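Local atomic coordinates of GntR-family protein transcriptional regulator (Mycobacterium smegmatis, PDB entry 3F8M), a protein that represses the phnDCE operon, which serves phosphate uptake, when phosphate is available to the cell, acting as a DNA-binding regulator of the GntR family. Residues G29-I32 with G33-F36; E164-L167 with Y168-I171. All coordinates share one frame; numbering follows the deposited sequence. Where two conformers were deposited one is given.

Interaction 1: residues G29-I32 with G33-F36; sequences GMRI and GDPF
Asp-34 holds the backbone of Arg-31 at both its N-H and its C=O: its carboxylate takes the amide of Arg-31 while its own amide gives to the carbonyl of the same residue. The first bond, Arg-31 N to Asp-34 OD2, is 2.8 Å long and nearly straight at 172°, though the N-H comes to the oxygen from well above the carboxylate plane. The second, Asp-34 N to Arg-31 O at 3.0 Å, closes a type II beta turn. Gly-33 suits the third position of that turn because its positive phi would press a side chain against the carbonyl O of Ile-32. A water donates to both Asp-34 OD1 and Ile-32 O, so each carboxylate oxygen has a partner and the group's rotation is restrained.

Met-30 reaches past the aspartate to Phe-36. The Met-30 chain bends at its last torsion (chi3 81°), which lays the thioether over one face of the Phe-36 ring. Met-30 CE sits 4.0 Å from the centroid of the Phe-36 ring, almost on its normal, in a CH-pi contact, while Met-30 SD comes within 3.9 Å of Phe-36 CZ in a Met-aromatic contact. A long, flexible, polarisable chain suits this span.

The turn lies in the loop between helix 15-29 and helix 39-45 of the winged helix-turn-helix domain. Phe-36 packs on Leu-23, Met-26 and Leu-27 of helix 15-29, and backbone hydrogen bonds of Gly-33 and Asp-34 with Val-75 and of Phe-36 with Thr-73 tie the loop to strand 72-75.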
loop_
_atom_site.group_PDB
_atom_site.type_symbol
_atom_site.label_atom_id
_atom_site.label_comp_id
_atom_site.label_asym_id
_atom_site.label_seq_id
_atom_site.Cartn_x
_atom_site.Cartn_y
_atom_site.Cartn_z
ATOM N N GLY A 29 30.735 3.434 6.921
ATOM C CA GLY A 29 31.651 4.541 6.691
ATOM C C GLY A 29 31.355 5.416 5.492
ATOM O O GLY A 29 32.015 6.439 5.295
ATOM N N MET A 30 30.384 5.030 4.681
ATOM C CA MET A 30 30.110 5.763 3.454
ATOM C C MET A 30 28.923 6.703 3.631
ATOM O O MET A 30 28.147 6.558 4.577
ATOM C CB MET A 30 29.857 4.793 2.292
ATOM C CG MET A 30 31.049 3.877 1.969
ATOM S SD MET A 30 30.669 2.406 0.972
ATOM C CE MET A 30 30.639 3.077 -0.714
ATOM N N ARG A 31 28.799 7.647 2.705
ATOM C CA ARG A 31 27.669 8.575 2.643
ATOM C C ARG A 31 26.684 8.138 1.593
ATOM O O ARG A 31 27.041 7.410 0.663
ATOM C CB ARG A 31 28.151 9.971 2.253
ATOM C CG ARG A 31 29.060 10.599 3.279
ATOM C CD ARG A 31 29.635 11.900 2.736
ATOM N NE ARG A 31 30.723 12.380 3.572
ATOM C CZ ARG A 31 31.486 13.434 3.299
ATOM N NH1 ARG A 31 31.308 14.135 2.186
ATOM N NH2 ARG A 31 32.433 13.790 4.149
ATOM N N ILE A 32 25.447 8.623 1.703
ATOM C CA ILE A 32 24.462 8.385 0.677
ATOM C C ILE A 32 24.997 8.901 -0.685
ATOM O O ILE A 32 25.548 9.995 -0.760
ATOM C CB ILE A 32 23.129 9.068 1.089
ATOM C CG1 ILE A 32 22.560 8.344 2.329
ATOM C CG2 ILE A 32 22.184 9.152 -0.083
ATOM C CD1 ILE A 32 21.392 9.104 3.067
ATOM N N GLY A 33 24.899 8.086 -1.729
ATOM C CA GLY A 33 25.457 8.450 -3.036
ATOM C C GLY A 33 26.877 7.933 -3.324
ATOM O O GLY A 33 27.273 7.901 -4.480
ATOM N N ASP A 34 27.599 7.455 -2.302
ATOM C CA ASP A 34 28.988 6.956 -2.500
ATOM C C ASP A 34 28.980 5.653 -3.339
ATOM O O ASP A 34 28.227 4.711 -3.011
ATOM C CB ASP A 34 29.637 6.652 -1.154
ATOM C CG ASP A 34 30.182 7.876 -0.462
ATOM O OD1 ASP A 34 30.156 8.978 -1.055
ATOM O OD2 ASP A 34 30.679 7.704 0.663
ATOM N N PRO A 35 29.841 5.567 -4.384
ATOM C CA PRO A 35 29.927 4.303 -5.157
ATOM C C PRO A 35 30.865 3.263 -4.594
ATOM O O PRO A 35 31.965 3.615 -4.151
ATOM C CB PRO A 35 30.469 4.767 -6.516
ATOM C CG PRO A 35 31.319 5.979 -6.196
ATOM C CD PRO A 35 30.659 6.653 -4.986
ATOM N N PHE A 36 30.442 1.990 -4.623
ATOM C CA PHE A 36 31.292 0.878 -4.238
ATOM C C PHE A 36 32.316 0.694 -5.350
ATOM O O PHE A 36 32.031 1.044 -6.484
ATOM C CB PHE A 36 30.449 -0.407 -4.101
ATOM C CG PHE A 36 29.745 -0.497 -2.779
ATOM C CD1 PHE A 36 30.342 -1.130 -1.703
ATOM C CD2 PHE A 36 28.518 0.119 -2.595
ATOM C CE1 PHE A 36 29.709 -1.161 -0.445
ATOM C CE2 PHE A 36 27.887 0.071 -1.352
ATOM C CZ PHE A 36 28.472 -0.562 -0.296
HETATM O O HOH W 1 28.185 10.899 -1.636
#

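Interaction 2: residues E164-L167 with Y168-I171; sequences EASL and YAEI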
loop_
_atom_site.group_PDB
_atom_site.type_symbol
_atom_site.label_atom_id
_atom_site.label_comp_id
_atom_site.label_asym_id
_atom_site.label_seq_id
_atom_site.Cartn_x
_atom_site.Cartn_y
_atom_site.Cartn_z
ATOM N N GLU A 164 6.056 13.724 21.052
ATOM C CA GLU A 164 7.048 13.035 20.230
ATOM C C GLU A 164 6.968 11.516 20.304
ATOM O O GLU A 164 7.630 10.820 19.519
ATOM C CB GLU A 164 8.456 13.518 20.578
ATOM C CG GLU A 164 8.542 15.029 20.528
ATOM C CD GLU A 164 9.957 15.533 20.372
ATOM O OE1 GLU A 164 10.869 14.966 21.004
ATOM O OE2 GLU A 164 10.133 16.503 19.604
ATOM N N ALA A 165 6.116 11.009 21.199
ATOM C CA ALA A 165 6.046 9.594 21.501
ATOM C C ALA A 165 4.903 8.886 20.775
ATOM O O ALA A 165 4.148 9.503 20.027
ATOM C CB ALA A 165 5.922 9.405 23.034
ATOM N N SER A 166 4.778 7.581 20.977
ATOM C CA SER A 166 3.700 6.838 20.305
ATOM C C SER A 166 2.342 7.174 20.951
ATOM O O SER A 166 2.145 6.975 22.153
ATOM C CB SER A 166 3.971 5.327 20.370
ATOM O OG SER A 166 2.776 4.608 20.166
ATOM N N LEU A 167 1.397 7.669 20.144
ATOM C CA LEU A 167 0.034 7.883 20.639
ATOM C C LEU A 167 -0.622 6.528 20.977
ATOM O O LEU A 167 -1.429 6.424 21.939
ATOM C CB LEU A 167 -0.812 8.620 19.579
ATOM C CG LEU A 167 -2.245 8.979 19.952
ATOM C CD1 LEU A 167 -2.330 9.876 21.228
ATOM C CD2 LEU A 167 -2.931 9.648 18.766
ATOM N N TYR A 168 -0.276 5.475 20.228
ATOM C CA TYR A 168 -0.906 4.183 20.516
ATOM C C TYR A 168 -0.522 3.683 21.918
ATOM O O TYR A 168 -1.354 3.124 22.655
ATOM C CB TYR A 168 -0.500 3.162 19.451
ATOM C CG TYR A 168 -1.262 3.288 18.137
ATOM C CD1 TYR A 168 -1.895 4.476 17.769
ATOM C CD2 TYR A 168 -1.308 2.219 17.238
ATOM C CE1 TYR A 168 -2.591 4.587 16.572
ATOM C CE2 TYR A 168 -1.974 2.337 16.019
ATOM C CZ TYR A 168 -2.627 3.513 15.703
ATOM O OH TYR A 168 -3.316 3.595 14.512
ATOM N N ALA A 169 0.719 3.927 22.312
ATOM C CA ALA A 169 1.173 3.519 23.663
ATOM C C ALA A 169 0.427 4.318 24.733
ATOM O O ALA A 169 0.000 3.775 25.762
ATOM C CB ALA A 169 2.701 3.696 23.801
ATOM N N GLU A 170 0.224 5.602 24.461
ATOM C CA GLU A 170 -0.530 6.442 25.385
ATOM C C GLU A 170 -1.968 5.989 25.512
ATOM O O GLU A 170 -2.530 5.972 26.611
ATOM C CB GLU A 170 -0.461 7.920 24.969
ATOM C CG GLU A 170 -1.445 8.830 25.754
ATOM C CD GLU A 170 -0.992 9.076 27.189
ATOM O OE1 GLU A 170 0.207 8.886 27.447
ATOM O OE2 GLU A 170 -1.816 9.487 28.031
ATOM N N ILE A 171 -2.581 5.655 24.387
ATOM C CA ILE A 171 -3.949 5.162 24.415
ATOM C C ILE A 171 -4.034 3.806 25.142
ATOM O O ILE A 171 -4.935 3.592 25.980
ATOM C CB ILE A 171 -4.613 5.192 22.998
ATOM C CG1 ILE A 171 -4.858 6.634 22.569
ATOM C CG2 ILE A 171 -5.952 4.339 22.982
ATOM C CD1 ILE A 171 -5.304 6.881 21.090
#
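Ser-166 meets the first turn of the helix with its hydroxyl: as the N-cap, it accepts the amide of Ala-169 at OG, 3.0 Å from Ala-169 N, with an N-H...O angle of 158°. Its OG lies anti to the backbone N (chi1 160°), which swings the oxygen forward over the helix start, where amides lack carbonyl partners from a preceding turn. Serine suits the place, being short enough to fold back onto the backbone. Ser-166 OG also rests 3.7 Å from Ala-169 CB, so the methyl packs against the capping oxygen. The carbonyl of Ser-166 adds a weak bond from Glu-170 N, 3.3 Å from Ser-166 O.

Leu-167, the first residue of the helix, accepts the next bond of the i to i+4 series, from Ile-171 N to Leu-167 O at 2.8 Å. One turn apart, the two side chains meet obliquely, Leu-167 CG lying 3.9 Å from Ile-171 CD1. Both are branched and apolar, as befits the buried side of the helix.

Within the UTRA domain, helix 167-173 lies with Leu-167 against Leu-157 of helix 157-160. Glu-170 bonds Thr-160 of that helix and forms a salt bridge with Arg-174. Tyr-168 stacks on Phe-178 and its hydroxyl bonds Arg-211 of strand 206-214, which joins the helix start to the six-stranded antiparallel sheet.

How the interactions relate
Interaction 1 comes first along the chain, in the N-terminal GntR-type DNA-binding region, and interaction 2 follows in the UTRA region. Their centres lie about 35 Å apart, on opposite sides of the centre of the chain, and their nearest atoms are about 21 Å from each other, so neither touches the other. They share no helix or sheet: residues 29-36 border the two-stranded sheet of strands 66-69 and 72-75, whereas residues 164-171 are tied to the large antiparallel sheet. Both shape the passage between two helices, one just before the predicted helix-turn-helix, the other inside the domain that in HutC-type relatives generally binds the effector.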